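Local atomic coordinates of prophage MuSo2, 43 kDa tail protein (Shewanella oneidensis, PDB entry 3CDD), a protein that probably forms part of the tail baseplate of a Mu-like prophage, as a three-chain baseplate assembly protein of the GpP type. Residues D196-A200 against Y285-G289; T186-L192 against T303-I308; I67-V72 against G289-P293; R26-M31 against L170-T174. All coordinates share one frame; numbering follows the deposited sequence.

Interaction 1 of 4, residues D196-A200 against Y285-G289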
loop_
_atom_site.group_PDB
_atom_site.type_symbol
_atom_site.label_atom_id
_atom_site.label_comp_id
_atom_site.label_asym_id
_atom_site.label_seq_id
_atom_site.Cartn_x
_atom_site.Cartn_y
_atom_site.Cartn_z
ATOM N N ASP A 196 -29.676 -10.770 -21.874
ATOM C CA ASP A 196 -30.143 -12.157 -21.714
ATOM C C ASP A 196 -29.759 -12.693 -20.338
ATOM O O ASP A 196 -30.581 -12.717 -19.429
ATOM C CB ASP A 196 -29.605 -13.040 -22.860
ATOM C CG ASP A 196 -29.673 -14.552 -22.566
ATOM O OD1 ASP A 196 -30.167 -14.981 -21.499
ATOM O OD2 ASP A 196 -29.204 -15.325 -23.429
ATOM N N ASN A 197 -28.501 -13.114 -20.170
ATOM C CA ASN A 197 -28.091 -13.710 -18.897
ATOM C C ASN A 197 -27.098 -12.879 -18.067
ATOM O O ASN A 197 -26.609 -13.335 -17.025
ATOM C CB ASN A 197 -27.569 -15.143 -19.097
ATOM C CG ASN A 197 -26.324 -15.217 -19.993
ATOM O OD1 ASN A 197 -25.933 -14.242 -20.647
ATOM N ND2 ASN A 197 -25.701 -16.393 -20.026
ATOM N N VAL A 198 -26.830 -11.656 -18.512
ATOM C CA VAL A 198 -25.944 -10.777 -17.791
ATOM C C VAL A 198 -26.735 -9.857 -16.870
ATOM O O VAL A 198 -27.465 -8.969 -17.329
ATOM C CB VAL A 198 -25.056 -9.944 -18.741
ATOM C CG1 VAL A 198 -24.254 -8.915 -17.946
ATOM C CG2 VAL A 198 -24.132 -10.846 -19.503
ATOM N N LYS A 199 -26.553 -10.055 -15.565
ATOM C CA LYS A 199 -27.202 -9.220 -14.563
ATOM C C LYS A 199 -26.504 -7.846 -14.482
ATOM O O LYS A 199 -27.150 -6.815 -14.461
ATOM C CB LYS A 199 -27.177 -9.929 -13.202
ATOM C CG LYS A 199 -27.796 -9.140 -12.043
ATOM C CD LYS A 199 -27.357 -9.695 -10.700
ATOM C CE LYS A 199 -27.990 -8.934 -9.535
ATOM N NZ LYS A 199 -29.145 -9.690 -8.996
ATOM N N ALA A 200 -25.177 -7.848 -14.453
ATOM C CA ALA A 200 -24.408 -6.612 -14.433
ATOM C C ALA A 200 -23.033 -6.897 -14.970
ATOM O O ALA A 200 -22.625 -8.061 -15.044
ATOM C CB ALA A 200 -24.322 -6.063 -13.010
ATOM N N TYR A 285 -18.247 -10.132 -15.656
ATOM C CA TYR A 285 -19.669 -10.330 -15.829
ATOM C C TYR A 285 -20.276 -10.976 -14.598
ATOM O O TYR A 285 -19.870 -12.045 -14.195
ATOM C CB TYR A 285 -19.942 -11.198 -17.095
ATOM C CG TYR A 285 -19.645 -10.402 -18.369
ATOM C CD1 TYR A 285 -18.351 -10.320 -18.891
ATOM C CD2 TYR A 285 -20.641 -9.671 -18.982
ATOM C CE1 TYR A 285 -18.071 -9.530 -20.044
ATOM C CE2 TYR A 285 -20.384 -8.906 -20.130
ATOM C CZ TYR A 285 -19.105 -8.834 -20.642
ATOM O OH TYR A 285 -18.887 -8.054 -21.748
ATOM N N THR A 286 -21.290 -10.327 -14.046
ATOM C CA THR A 286 -22.019 -10.831 -12.897
ATOM C C THR A 286 -23.264 -11.540 -13.426
ATOM O O THR A 286 -24.096 -10.927 -14.120
ATOM C CB THR A 286 -22.432 -9.678 -11.996
ATOM O OG1 THR A 286 -21.257 -8.951 -11.553
ATOM C CG2 THR A 286 -23.251 -10.171 -10.815
ATOM N N VAL A 287 -23.387 -12.831 -13.088
ATOM C CA VAL A 287 -24.557 -13.627 -13.426
ATOM C C VAL A 287 -25.226 -14.153 -12.141
ATOM O O VAL A 287 -24.597 -14.190 -11.061
ATOM C CB VAL A 287 -24.191 -14.801 -14.408
ATOM C CG1 VAL A 287 -23.571 -14.232 -15.722
ATOM C CG2 VAL A 287 -23.230 -15.789 -13.771
ATOM N N THR A 288 -26.492 -14.553 -12.271
ATOM C CA THR A 288 -27.250 -15.150 -11.194
ATOM C C THR A 288 -26.957 -16.656 -11.122
ATOM O O THR A 288 -26.972 -17.346 -12.144
ATOM C CB THR A 288 -28.779 -14.885 -11.375
ATOM O OG1 THR A 288 -29.065 -13.509 -11.097
ATOM C CG2 THR A 288 -29.626 -15.744 -10.419
ATOM N N GLY A 289 -26.689 -17.164 -9.913
ATOM C CA GLY A 289 -26.435 -18.598 -9.732
ATOM C C GLY A 289 -24.977 -18.964 -9.962
ATOM O O GLY A 289 -24.278 -18.315 -10.697
HETATM O O HOH W 1 -27.693 -13.806 -14.831
HETATM O O HOH W 2 -29.709 -12.317 -8.991
#
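A classic beta bulge, in which Lys199 and Ala200 together face Thr286, starts the antiparallel pairing of strand 200-206 with strand 281-288. Thr286 O takes both amides of the bulge. Lys199 N lies 3.0 Å from Thr286 O, almost in line with the C=O bond, although the angle at the hydrogen is only 135°; Ala200 N is 3.3 Å from Thr286 O but sends its hydrogen more directly, at 164°. The return bond, from Thr286 N to Ala200 O at 2.8 Å, completes the hydrogen-bonded pair.

With CG of Lys199 anti to its backbone N (chi1 178°), the chain runs over Thr286, CD lying 4.1 Å from Thr286 CG2. The ammonium then bends off at the last torsion, and a water links Lys199 NZ to Thr288 OG1. A second water joins Asn197 O to Thr288 N, continuing the pairing through solvent where the backbones part. Asn197 O also touches Val287 CG1, at 3.4 Å. Elsewhere, Val198 straddles one corner of the Tyr285 ring: CG1 meets CD2 at the ring edge, in the plane, while CG2 approaches the same carbon obliquely at 3.7 Å. The Tyr285 hydroxyl is bonded to Asp309. Tyr84 of the second subunit packs on both Val198 and Tyr285, and Tyr50 of that subunit bonds to Lys199 O. Set here against a neighbouring chain, an extra residue in one strand, accommodated by a single carbonyl of the other that accepts two successive amides, is what typifies this kind of bulge.

Interaction 2 of 4, residues T186-L192 against T303-I308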
loop_
_atom_site.group_PDB
_atom_site.type_symbol
_atom_site.label_atom_id
_atom_site.label_comp_id
_atom_site.label_asym_id
_atom_site.label_seq_id
_atom_site.Cartn_x
_atom_site.Cartn_y
_atom_site.Cartn_z
ATOM N N THR A 186 -12.162 -26.071 -24.852
ATOM C CA THR A 186 -13.441 -26.493 -24.275
ATOM C C THR A 186 -14.366 -25.298 -24.028
ATOM O O THR A 186 -13.960 -24.268 -23.473
ATOM C CB THR A 186 -13.235 -27.292 -22.966
ATOM O OG1 THR A 186 -12.325 -28.368 -23.219
ATOM C CG2 THR A 186 -14.556 -27.879 -22.457
ATOM N N LYS A 187 -15.613 -25.452 -24.457
ATOM C CA LYS A 187 -16.583 -24.374 -24.379
ATOM C C LYS A 187 -17.415 -24.483 -23.102
ATOM O O LYS A 187 -17.771 -25.580 -22.681
ATOM C CB LYS A 187 -17.454 -24.356 -25.637
ATOM C CG LYS A 187 -16.664 -23.972 -26.904
ATOM C CD LYS A 187 -17.555 -23.900 -28.140
ATOM C CE LYS A 187 -16.732 -23.801 -29.444
ATOM N NZ LYS A 187 -15.687 -22.714 -29.437
ATOM N N ALA A 188 -17.702 -23.350 -22.472
ATOM C CA ALA A 188 -18.572 -23.361 -21.301
ATOM C C ALA A 188 -19.950 -23.970 -21.614
ATOM O O ALA A 188 -20.649 -24.434 -20.703
ATOM C CB ALA A 188 -18.716 -21.967 -20.722
ATOM N N GLY A 189 -20.321 -23.988 -22.900
ATOM C CA GLY A 189 -21.654 -24.395 -23.319
ATOM C C GLY A 189 -22.694 -23.304 -23.145
ATOM O O GLY A 189 -23.899 -23.580 -23.096
ATOM N N VAL A 190 -22.231 -22.057 -23.068
ATOM C CA VAL A 190 -23.103 -20.922 -22.824
ATOM C C VAL A 190 -22.438 -19.654 -23.371
ATOM O O VAL A 190 -21.207 -19.570 -23.449
ATOM C CB VAL A 190 -23.381 -20.786 -21.285
ATOM C CG1 VAL A 190 -22.087 -20.463 -20.521
ATOM C CG2 VAL A 190 -24.476 -19.761 -20.972
ATOM N N SER A 191 -23.263 -18.676 -23.740
ATOM C CA SER A 191 -22.789 -17.335 -24.069
ATOM C C SER A 191 -23.189 -16.354 -22.983
ATOM O O SER A 191 -24.194 -16.555 -22.296
ATOM C CB SER A 191 -23.379 -16.880 -25.403
ATOM O OG SER A 191 -22.931 -17.709 -26.449
ATOM N N LEU A 192 -22.389 -15.305 -22.822
ATOM C CA LEU A 192 -22.761 -14.180 -22.003
ATOM C C LEU A 192 -23.308 -13.085 -22.924
ATOM O O LEU A 192 -22.546 -12.414 -23.630
ATOM C CB LEU A 192 -21.548 -13.678 -21.207
ATOM C CG LEU A 192 -20.999 -14.590 -20.096
ATOM C CD1 LEU A 192 -19.529 -14.236 -19.766
ATOM C CD2 LEU A 192 -21.844 -14.467 -18.815
ATOM N N THR A 303 -12.463 -22.212 -19.632
ATOM C CA THR A 303 -13.426 -22.597 -20.647
ATOM C C THR A 303 -13.756 -21.368 -21.471
ATOM O O THR A 303 -13.592 -20.225 -21.000
ATOM C CB THR A 303 -14.728 -23.232 -20.073
ATOM O OG1 THR A 303 -15.285 -22.393 -19.061
ATOM C CG2 THR A 303 -14.474 -24.650 -19.499
ATOM N N LEU A 304 -14.198 -21.602 -22.705
ATOM C CA LEU A 304 -14.463 -20.522 -23.641
ATOM C C LEU A 304 -15.952 -20.162 -23.639
ATOM O O LEU A 304 -16.832 -21.053 -23.613
ATOM C CB LEU A 304 -14.009 -20.921 -25.066
ATOM C CG LEU A 304 -12.518 -21.092 -25.412
ATOM C CD1 LEU A 304 -12.378 -21.600 -26.831
ATOM C CD2 LEU A 304 -11.737 -19.795 -25.254
ATOM N N VAL A 305 -16.215 -18.856 -23.688
ATOM C CA VAL A 305 -17.569 -18.323 -23.619
ATOM C C VAL A 305 -17.745 -17.186 -24.660
ATOM O O VAL A 305 -17.018 -16.197 -24.621
ATOM C CB VAL A 305 -17.888 -17.891 -22.149
ATOM C CG1 VAL A 305 -17.088 -16.649 -21.746
ATOM C CG2 VAL A 305 -19.362 -17.659 -21.960
ATOM N N PRO A 306 -18.656 -17.353 -25.644
ATOM C CA PRO A 306 -18.889 -16.178 -26.501
ATOM C C PRO A 306 -19.380 -14.960 -25.701
ATOM O O PRO A 306 -20.126 -15.091 -24.740
ATOM C CB PRO A 306 -19.965 -16.653 -27.497
ATOM C CG PRO A 306 -19.853 -18.142 -27.517
ATOM C CD PRO A 306 -19.456 -18.517 -26.082
ATOM N N VAL A 307 -18.930 -13.779 -26.074
ATOM C CA VAL A 307 -19.334 -12.574 -25.345
ATOM C C VAL A 307 -19.906 -11.620 -26.396
ATOM O O VAL A 307 -19.234 -11.321 -27.378
ATOM C CB VAL A 307 -18.154 -12.003 -24.491
ATOM C CG1 VAL A 307 -18.483 -10.637 -23.847
ATOM C CG2 VAL A 307 -17.735 -13.016 -23.406
ATOM N N ILE A 308 -21.181 -11.250 -26.240
ATOM C CA ILE A 308 -21.815 -10.206 -27.070
ATOM C C ILE A 308 -22.195 -9.052 -26.149
ATOM O O ILE A 308 -23.134 -9.169 -25.358
ATOM C CB ILE A 308 -23.089 -10.692 -27.823
ATOM C CG1 ILE A 308 -22.906 -12.107 -28.395
ATOM C CG2 ILE A 308 -23.495 -9.670 -28.908
ATOM C CD1 ILE A 308 -24.151 -12.670 -29.123
HETATM O O HOH W 3 -19.817 -21.735 -24.892
#
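Ala188, Val190 and Leu192 arch over Val305 between two short ladders, a single bridge at Lys187 and Leu304 and a parallel one at Leu192 and Val307. Between these bridges the 186-192 segment uses two more residues than strand 304-309, so it bows outward.

Val305 fills the concave side of this bow. Val305 CG2 is anti to the backbone N and pushes beneath the loop, coming within 3.0 Å of Val190 O, a tight fit, and resting against Leu192 CG at 3.9 Å. Val190 lies alongside Val305, the two pointing the same way, whereas Leu192 slants across it. Next in the strand, the Pro306 ring is the bump that meets Ser191: Ser191 OG lies obliquely beside the Pro306 CB–CG bond, 3.3 Å from both CB and CG. At the other end of the bow, Ala188 CB nestles against Thr303 OG1, which is itself bonded to Asn300 O. A water sits in the hollow under the bow, donating to Val190 O and making weak bonds to Gly189 N and Leu304 O.

Backbone bonds fasten both ends: Leu304 N to Thr186 O and Ala188 N to Leu304 O on one side, Leu192 N to Pro306 O and Ile308 N to Leu192 O on the other. The shortest is the second of these, Ala188 N to Leu304 O at 2.7 Å, with its hydrogen nearly straight at 170°.

Interaction 3 of 4, residues I67-V72 against G289-P293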
loop_
_atom_site.group_PDB
_atom_site.type_symbol
_atom_site.label_atom_id
_atom_site.label_comp_id
_atom_site.label_asym_id
_atom_site.label_seq_id
_atom_site.Cartn_x
_atom_site.Cartn_y
_atom_site.Cartn_z
ATOM N N ILE A 67 -21.538 -27.483 -3.093
ATOM C CA ILE A 67 -22.861 -26.970 -3.432
ATOM C C ILE A 67 -23.660 -28.145 -3.990
ATOM O O ILE A 67 -23.283 -28.724 -5.006
ATOM C CB ILE A 67 -22.833 -25.801 -4.471
ATOM C CG1 ILE A 67 -24.274 -25.376 -4.826
ATOM C CG2 ILE A 67 -22.035 -26.190 -5.735
ATOM C CD1 ILE A 67 -24.396 -24.043 -5.573
ATOM N N GLY A 68 -24.741 -28.512 -3.309
ATOM C CA GLY A 68 -25.566 -29.657 -3.726
ATOM C C GLY A 68 -24.798 -30.970 -3.754
ATOM O O GLY A 68 -25.095 -31.859 -4.552
ATOM N N GLY A 69 -23.814 -31.097 -2.873
ATOM C CA GLY A 69 -22.959 -32.273 -2.845
ATOM C C GLY A 69 -21.814 -32.240 -3.852
ATOM O O GLY A 69 -20.982 -33.148 -3.871
ATOM N N GLU A 70 -21.767 -31.209 -4.698
ATOM C CA GLU A 70 -20.692 -31.080 -5.695
ATOM C C GLU A 70 -19.567 -30.212 -5.156
ATOM O O GLU A 70 -19.812 -29.138 -4.614
ATOM C CB GLU A 70 -21.212 -30.492 -7.007
ATOM C CG GLU A 70 -20.166 -30.427 -8.111
ATOM C CD GLU A 70 -20.716 -29.893 -9.428
ATOM O OE1 GLU A 70 -21.933 -29.609 -9.515
ATOM O OE2 GLU A 70 -19.921 -29.759 -10.386
ATOM N N ARG A 71 -18.334 -30.681 -5.337
ATOM C CA ARG A 71 -17.151 -30.013 -4.823
ATOM C C ARG A 71 -16.876 -28.691 -5.539
ATOM O O ARG A 71 -16.870 -28.620 -6.766
ATOM C CB ARG A 71 -15.933 -30.944 -4.908
ATOM C CG ARG A 71 -14.692 -30.446 -4.171
ATOM C CD ARG A 71 -14.913 -30.296 -2.637
ATOM N NE ARG A 71 -15.388 -31.540 -2.014
ATOM C CZ ARG A 71 -14.631 -32.622 -1.788
ATOM N NH1 ARG A 71 -13.344 -32.627 -2.123
ATOM N NH2 ARG A 71 -15.160 -33.715 -1.219
ATOM N N VAL A 72 -16.649 -27.650 -4.751
ATOM C CA VAL A 72 -16.305 -26.333 -5.286
ATOM C C VAL A 72 -14.822 -26.053 -5.020
ATOM O O VAL A 72 -14.108 -25.555 -5.892
ATOM C CB VAL A 72 -17.215 -25.227 -4.686
ATOM C CG1 VAL A 72 -16.837 -23.834 -5.237
ATOM C CG2 VAL A 72 -18.682 -25.514 -4.988
ATOM N N GLY A 289 -26.689 -17.164 -9.913
ATOM C CA GLY A 289 -26.435 -18.598 -9.732
ATOM C C GLY A 289 -24.977 -18.964 -9.962
ATOM O O GLY A 289 -24.278 -18.315 -10.697
ATOM N N TRP A 290 -24.520 -20.006 -9.300
ATOM C CA TRP A 290 -23.173 -20.548 -9.492
ATOM C C TRP A 290 -23.161 -21.568 -10.640
ATOM O O TRP A 290 -22.091 -21.965 -11.140
ATOM C CB TRP A 290 -22.793 -21.270 -8.212
ATOM C CG TRP A 290 -22.529 -20.383 -7.053
ATOM C CD1 TRP A 290 -22.842 -19.041 -6.919
ATOM C CD2 TRP A 290 -21.860 -20.764 -5.847
ATOM N NE1 TRP A 290 -22.406 -18.574 -5.672
ATOM C CE2 TRP A 290 -21.801 -19.614 -5.007
ATOM C CE3 TRP A 290 -21.269 -21.959 -5.405
ATOM C CZ2 TRP A 290 -21.203 -19.648 -3.745
ATOM C CZ3 TRP A 290 -20.685 -21.990 -4.156
ATOM C CH2 TRP A 290 -20.643 -20.841 -3.344
ATOM N N ARG A 291 -24.362 -21.997 -11.031
ATOM C CA ARG A 291 -24.556 -22.984 -12.096
ATOM C C ARG A 291 -25.066 -22.360 -13.383
ATOM O O ARG A 291 -25.899 -21.437 -13.373
ATOM C CB ARG A 291 -25.557 -24.029 -11.653
ATOM C CG ARG A 291 -25.041 -24.905 -10.567
ATOM C CD ARG A 291 -25.839 -26.185 -10.464
ATOM N NE ARG A 291 -25.398 -26.931 -9.295
ATOM C CZ ARG A 291 -24.454 -27.865 -9.308
ATOM N NH1 ARG A 291 -23.855 -28.195 -10.452
ATOM N NH2 ARG A 291 -24.125 -28.481 -8.175
ATOM N N ILE A 292 -24.550 -22.865 -14.497
ATOM C CA ILE A 292 -25.020 -22.493 -15.816
ATOM C C ILE A 292 -26.371 -23.164 -15.994
ATOM O O ILE A 292 -26.429 -24.380 -15.995
ATOM C CB ILE A 292 -23.985 -22.965 -16.860
ATOM C CG1 ILE A 292 -22.613 -22.292 -16.578
ATOM C CG2 ILE A 292 -24.443 -22.641 -18.251
ATOM C CD1 ILE A 292 -21.386 -23.020 -17.141
ATOM N N PRO A 293 -27.460 -22.380 -16.149
ATOM C CA PRO A 293 -28.814 -22.984 -16.258
ATOM C C PRO A 293 -29.004 -23.945 -17.440
ATOM O O PRO A 293 -29.784 -24.920 -17.335
ATOM C CB PRO A 293 -29.758 -21.789 -16.396
ATOM C CG PRO A 293 -28.910 -20.543 -16.063
ATOM C CD PRO A 293 -27.469 -20.908 -16.256
#
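Glu70 and Arg291 make the polar half of this contact, a salt bridge between the hairpin 67-72 of the N-terminal GpP-like region and the loop that follows strand 281-288. The guanidinium comes end-on and spends two nitrogens on a single oxygen: Arg291 NH1 lies 2.6 Å from Glu70 OE1, almost along its C-O bond, and Arg291 NH2 lies 2.8 Å from the same atom on its anti side. Carboxylate and guanidinium planes are turned 33° apart. Glu70 reaches out because its chain is extended, with CG anti to the backbone N (chi1 -176°). NE of the arginine has a second carboxylate, that of Glu5, and NH1 also bonds to Gly296 O.

The apolar half belongs to Trp290. Ile67 CD1 meets Trp290 CE3 obliquely at 3.8 Å, while Val72 CG2 stands at the ring edge, 4.1 Å from Trp290 CZ3. The indole NE1 is bonded to Ser326 O.

Within the hairpin, a type I' turn through Gly68 and Gly69 is closed by reciprocal backbone bonds between Ile67 and Glu70, which flank it. Bonded to Glu70, Glu5 and Gly296 O, the Arg291 guanidinium is probably restricted in rotation, its charge shared between two carboxylates.

Interaction 4 of 4, residues R26-M31 against L170-T174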
loop_
_atom_site.group_PDB
_atom_site.type_symbol
_atom_site.label_atom_id
_atom_site.label_comp_id
_atom_site.label_asym_id
_atom_site.label_seq_id
_atom_site.Cartn_x
_atom_site.Cartn_y
_atom_site.Cartn_z
ATOM N N ARG A 26 -12.104 -19.133 -7.715
ATOM C CA ARG A 26 -11.299 -20.015 -8.545
ATOM C C ARG A 26 -10.612 -19.146 -9.610
ATOM O O ARG A 26 -11.244 -18.270 -10.223
ATOM C CB ARG A 26 -12.177 -21.094 -9.195
ATOM C CG ARG A 26 -12.930 -21.984 -8.161
ATOM C CD ARG A 26 -13.366 -23.355 -8.703
ATOM N NE ARG A 26 -12.229 -24.132 -9.184
ATOM C CZ ARG A 26 -12.139 -24.672 -10.397
ATOM N NH1 ARG A 26 -11.044 -25.344 -10.732
ATOM N NH2 ARG A 26 -13.151 -24.570 -11.269
ATOM N N SER A 27 -9.333 -19.384 -9.847
ATOM C CA SER A 27 -8.581 -18.515 -10.751
ATOM C C SER A 27 -7.480 -19.223 -11.510
ATOM O O SER A 27 -6.826 -20.106 -10.973
ATOM C CB SER A 27 -7.957 -17.375 -9.971
ATOM O OG SER A 27 -7.237 -16.552 -10.862
ATOM N N LEU A 28 -7.255 -18.815 -12.750
ATOM C CA LEU A 28 -6.127 -19.316 -13.543
ATOM C C LEU A 28 -4.844 -18.524 -13.302
ATOM O O LEU A 28 -3.769 -18.944 -13.735
ATOM C CB LEU A 28 -6.443 -19.257 -15.041
ATOM C CG LEU A 28 -7.211 -20.347 -15.790
ATOM C CD1 LEU A 28 -7.285 -19.929 -17.263
ATOM C CD2 LEU A 28 -6.554 -21.730 -15.656
ATOM N N GLU A 29 -4.939 -17.371 -12.647
ATOM C CA GLU A 29 -3.777 -16.490 -12.515
ATOM C C GLU A 29 -3.283 -16.317 -11.079
ATOM O O GLU A 29 -2.389 -15.510 -10.806
ATOM C CB GLU A 29 -4.084 -15.115 -13.119
ATOM C CG GLU A 29 -4.413 -15.143 -14.614
ATOM C CD GLU A 29 -4.586 -13.742 -15.211
ATOM O OE1 GLU A 29 -4.273 -12.747 -14.497
ATOM O OE2 GLU A 29 -5.033 -13.638 -16.396
ATOM N N ALA A 30 -3.880 -17.037 -10.152
ATOM C CA ALA A 30 -3.509 -16.914 -8.761
ATOM C C ALA A 30 -3.633 -18.294 -8.121
ATOM O O ALA A 30 -4.755 -18.723 -7.781
ATOM C CB ALA A 30 -4.412 -15.897 -8.064
HETATM N N MSE A 31 -2.490 -18.985 -7.991
HETATM C CA MSE A 31 -2.461 -20.381 -7.513
HETATM C C MSE A 31 -3.179 -20.540 -6.178
HETATM O O MSE A 31 -2.864 -19.823 -5.235
HETATM C CB MSE A 31 -1.029 -20.915 -7.396
HETATM C CG MSE A 31 -0.928 -22.433 -6.985
HETATM SE SE MSE A 31 -1.857 -23.694 -8.162
HETATM C CE MSE A 31 -0.811 -23.290 -9.746
ATOM N N LEU A 170 0.050 -23.587 -15.079
ATOM C CA LEU A 170 -0.261 -24.311 -13.837
ATOM C C LEU A 170 -1.546 -23.778 -13.209
ATOM O O LEU A 170 -1.739 -22.570 -13.110
ATOM C CB LEU A 170 0.871 -24.181 -12.827
ATOM C CG LEU A 170 2.310 -24.387 -13.318
ATOM C CD1 LEU A 170 3.208 -24.134 -12.142
ATOM C CD2 LEU A 170 2.538 -25.814 -13.885
ATOM N N THR A 171 -2.453 -24.673 -12.836
ATOM C CA THR A 171 -3.653 -24.257 -12.082
ATOM C C THR A 171 -4.040 -25.366 -11.083
ATOM O O THR A 171 -3.204 -26.193 -10.723
ATOM C CB THR A 171 -4.807 -23.764 -13.039
ATOM O OG1 THR A 171 -5.942 -23.316 -12.282
ATOM C CG2 THR A 171 -5.228 -24.841 -13.993
ATOM N N SER A 172 -5.273 -25.375 -10.604
ATOM C CA SER A 172 -5.705 -26.454 -9.736
ATOM C C SER A 172 -7.135 -26.827 -10.122
ATOM O O SER A 172 -7.792 -26.090 -10.866
ATOM C CB SER A 172 -5.580 -26.053 -8.259
ATOM O OG SER A 172 -6.395 -24.934 -7.934
ATOM N N ASP A 173 -7.623 -27.958 -9.637
ATOM C CA ASP A 173 -9.008 -28.335 -9.928
ATOM C C ASP A 173 -9.828 -28.218 -8.654
ATOM O O ASP A 173 -9.287 -27.815 -7.627
ATOM C CB ASP A 173 -9.071 -29.731 -10.569
ATOM C CG ASP A 173 -8.532 -30.832 -9.656
ATOM O OD1 ASP A 173 -8.461 -30.634 -8.416
ATOM O OD2 ASP A 173 -8.197 -31.913 -10.182
ATOM N N THR A 174 -11.118 -28.557 -8.696
ATOM C CA THR A 174 -11.968 -28.409 -7.512
ATOM C C THR A 174 -11.535 -29.317 -6.354
ATOM O O THR A 174 -11.924 -29.095 -5.209
ATOM C CB THR A 174 -13.467 -28.633 -7.799
ATOM O OG1 THR A 174 -13.690 -30.002 -8.173
ATOM C CG2 THR A 174 -13.966 -27.684 -8.883
HETATM O O HOH W 4 -9.118 -24.243 -8.960
HETATM O O HOH W 5 -4.533 -21.333 -10.726
HETATM O O HOH W 6 -2.173 -20.585 -11.195
#
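Arg26 turns the flat face of its guanidinium to Thr174, whose CG2 sits 3.8 Å above the plane and over its centre. Ser172 O lies at the edge of the same group, near its plane, 3.3 Å from Arg26 NH1, a weak hydrogen bond with an angle of only 121°. A bend at the third torsion of the arginine (chi3 58°) turns the group this way, and NH2 bonds to Asn300. A water accepts from NH1 and donates to Ser172 OG, which is also held by Asp97.

Leu28 slants across Thr171, its CD2 resting 3.7 Å from Thr171 CB. Met31, present as selenomethionine, doubles back at its last two torsions, setting CE 3.6 Å from Leu170 CB and SE near Thr171 O. On the way the chain makes an ST turn, Ser27 OG accepting from Glu29 N.

Two further waters bridge the segments, one from Ser27 O to the Thr171 hydroxyl, the other between Leu170 O and, weakly, Leu28 O. The end of strand 21-27 and the loop after it are joined to strand 169-172 of the gp44-like region and the residues that follow mainly through side chains and water, the one direct hydrogen bond between them being weak.

Along the chain, interaction 4 opens first, then interaction 3; interaction 4 closes before interactions 2 and 1 open. Interaction 1 is nested within the loop closed by interaction 2, and interaction 3 crosses both 2 and 4. Interactions 1 and 2 have centres 13 Å apart and meet where Leu192 packs on Val287; interactions 1 and 3 share Gly289, at the end of strand 281-288. Ile292 touches Val190 between interactions 3 and 2, and Val72 touches Arg26 between 3 and 4. The centre of interaction 4 lies about 4 Å from the centre of the chain. Together they tie the N-terminal, gp44-like and fourth-domain regions into one body, with interaction 1 facing the second subunit.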